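Local coordinates for protein GNA33 (Neisseria gonorrhoeae FA 1090, PDB 2G5D) that probably cleaves the beta-1,4 linkage between N-acetylmuramic acid and N-acetylglucosamine in peptidoglycan as a lytic transglycosylase, forming a 1,6-anhydro bond in the N-acetylmuramic acid, at residues H266-I271 with V305-S311. Residues are numbered along the deposited sequence; the frame is centred on the assembly and turned at random.
Sequences HPYVSI and VLGQNPS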
loop_
_atom_site.group_PDB
_atom_site.type_symbol
_atom_site.label_atom_id
_atom_site.label_comp_id
_atom_site.label_asym_id
_atom_site.label_seq_id
_atom_site.Cartn_x
_atom_site.Cartn_y
_atom_site.Cartn_z
ATOM N N HIS A 266 -9.026 13.924 -6.140
ATOM C CA HIS A 266 -8.409 15.242 -6.053
ATOM C C HIS A 266 -6.951 15.055 -5.631
ATOM O O HIS A 266 -6.629 14.075 -4.955
ATOM C CB HIS A 266 -9.181 16.162 -5.101
ATOM C CG HIS A 266 -10.515 16.585 -5.631
ATOM N ND1 HIS A 266 -10.666 17.632 -6.516
ATOM C CD2 HIS A 266 -11.759 16.095 -5.410
ATOM C CE1 HIS A 266 -11.947 17.771 -6.812
ATOM N NE2 HIS A 266 -12.630 16.849 -6.156
ATOM N N PRO A 267 -6.056 15.957 -6.073
ATOM C CA PRO A 267 -4.611 15.770 -5.868
ATOM C C PRO A 267 -4.177 15.636 -4.414
ATOM O O PRO A 267 -4.704 16.324 -3.532
ATOM C CB PRO A 267 -4.003 17.039 -6.480
ATOM C CG PRO A 267 -5.135 18.021 -6.501
ATOM C CD PRO A 267 -6.328 17.194 -6.822
ATOM N N TYR A 268 -3.215 14.754 -4.172
ATOM C CA TYR A 268 -2.564 14.691 -2.876
ATOM C C TYR A 268 -1.618 15.885 -2.717
ATOM O O TYR A 268 -0.809 16.169 -3.602
ATOM C CB TYR A 268 -1.810 13.363 -2.691
ATOM C CG TYR A 268 -0.781 13.415 -1.576
ATOM C CD1 TYR A 268 0.567 13.639 -1.865
ATOM C CD2 TYR A 268 -1.161 13.287 -0.230
ATOM C CE1 TYR A 268 1.519 13.718 -0.855
ATOM C CE2 TYR A 268 -0.213 13.364 0.794
ATOM C CZ TYR A 268 1.125 13.578 0.467
ATOM O OH TYR A 268 2.086 13.652 1.449
ATOM N N VAL A 269 -1.738 16.589 -1.589
ATOM C CA VAL A 269 -0.781 17.627 -1.211
ATOM C C VAL A 269 -0.235 17.323 0.184
ATOM O O VAL A 269 -1.000 17.032 1.104
ATOM C CB VAL A 269 -1.417 19.048 -1.249
ATOM C CG1 VAL A 269 -0.466 20.096 -0.663
ATOM C CG2 VAL A 269 -1.820 19.422 -2.670
ATOM N N SER A 270 1.087 17.376 0.333
ATOM C CA SER A 270 1.707 17.245 1.652
ATOM C C SER A 270 1.423 18.463 2.553
ATOM O O SER A 270 1.850 19.581 2.264
ATOM C CB SER A 270 3.216 17.031 1.528
ATOM O OG SER A 270 3.786 16.793 2.799
ATOM N N ILE A 271 0.695 18.227 3.639
ATOM C CA ILE A 271 0.429 19.252 4.651
ATOM C C ILE A 271 1.699 19.605 5.436
ATOM O O ILE A 271 1.863 20.738 5.887
ATOM C CB ILE A 271 -0.736 18.852 5.616
ATOM C CG1 ILE A 271 -0.418 17.554 6.388
ATOM C CG2 ILE A 271 -2.075 18.763 4.843
ATOM C CD1 ILE A 271 -1.210 17.373 7.703
ATOM N N VAL A 305 -4.944 23.897 7.363
ATOM C CA VAL A 305 -3.837 23.018 7.041
ATOM C C VAL A 305 -4.361 21.709 6.456
ATOM O O VAL A 305 -3.897 21.286 5.388
ATOM C CB VAL A 305 -2.919 22.765 8.270
ATOM C CG1 VAL A 305 -1.953 21.609 8.007
ATOM C CG2 VAL A 305 -2.136 24.019 8.608
ATOM N N LEU A 306 -5.344 21.105 7.134
ATOM C CA LEU A 306 -5.980 19.861 6.667
ATOM C C LEU A 306 -6.647 20.033 5.299
ATOM O O LEU A 306 -6.500 19.181 4.423
ATOM C CB LEU A 306 -6.968 19.331 7.707
ATOM C CG LEU A 306 -6.475 18.258 8.695
ATOM C CD1 LEU A 306 -5.088 18.515 9.270
ATOM C CD2 LEU A 306 -7.477 18.065 9.810
ATOM N N GLY A 307 -7.343 21.153 5.108
ATOM C CA GLY A 307 -7.940 21.479 3.819
ATOM C C GLY A 307 -6.997 21.660 2.633
ATOM O O GLY A 307 -7.442 21.685 1.502
ATOM N N GLN A 308 -5.698 21.795 2.880
ATOM C CA GLN A 308 -4.729 21.931 1.783
ATOM C C GLN A 308 -4.565 20.649 0.946
ATOM O O GLN A 308 -4.182 20.716 -0.222
ATOM C CB GLN A 308 -3.364 22.402 2.304
ATOM C CG GLN A 308 -3.399 23.783 2.954
ATOM C CD GLN A 308 -3.939 24.872 2.032
ATOM O OE1 GLN A 308 -3.539 24.973 0.874
ATOM N NE2 GLN A 308 -4.847 25.704 2.557
ATOM N N ASN A 309 -4.856 19.495 1.543
ATOM C CA ASN A 309 -4.841 18.196 0.839
ATOM C C ASN A 309 -6.251 17.872 0.349
ATOM O O ASN A 309 -7.035 17.288 1.101
ATOM C CB ASN A 309 -4.336 17.095 1.797
ATOM C CG ASN A 309 -4.283 15.693 1.156
ATOM O OD1 ASN A 309 -4.467 14.680 1.836
ATOM N ND2 ASN A 309 -4.028 15.636 -0.136
ATOM N N PRO A 310 -6.595 18.250 -0.910
ATOM C CA PRO A 310 -8.000 18.052 -1.337
ATOM C C PRO A 310 -8.387 16.574 -1.535
ATOM O O PRO A 310 -9.584 16.242 -1.615
ATOM C CB PRO A 310 -8.087 18.832 -2.661
ATOM C CG PRO A 310 -6.700 18.853 -3.186
ATOM C CD PRO A 310 -5.773 18.837 -1.988
ATOM N N SER A 311 -7.373 15.710 -1.619
ATOM C CA SER A 311 -7.549 14.258 -1.669
ATOM C C SER A 311 -8.268 13.733 -0.422
ATOM O O SER A 311 -8.041 14.218 0.671
ATOM C CB SER A 311 -6.183 13.581 -1.804
ATOM O OG SER A 311 -6.308 12.172 -1.805
HETATM O O HOH W 1 -7.411 11.410 -4.396
#
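Start at Ile-271, the buried residue that gives up most surface here. Its CB lies 3.8 Å from CG1 of Val-305, its CD1 4.3 Å from CD1 of Leu-306, and its CG2 rests against the backbone, 3.2 Å from Val-305 O. Val-305 O also accepts a hydrogen bond from Gln-308 N at 3.1 Å. Leu-306 to Asn-309 form a type I turn, in which Asn-309 N makes a weak 3.3 Å bond to Leu-306 O. Beyond it the two segments run alongside each other in opposite directions, with Pro-310 directed at 266-271: Val-269 CG2 reaches Pro-310 CD at 4.1 Å, and Pro-267 CG meets Pro-310 CG at 3.8 Å. The Asn-309 side chain lies against the backbone of Tyr-268 and Val-269. At the polar edge, Ser-311 N gives a weak hydrogen bond to Pro-267 O (3.3 Å), and one water joins His-266 O (2.8 Å) to Ser-311 OG (2.9 Å). His-266 turns its ring end away, to a hydrogen bond from NE2 to Tyr-210 O. Within the MltA-specific insert domain, the contact thus packs together two loops at adjacent ends of the antiparallel strands 255-263 and 313-317. Ser-270 N-caps helix 271-276, whose Tyr-274 and Met-275 cover Val-305, while Phe-238 of helix 234-243 packs on Ile-271, Leu-306 and Asn-309.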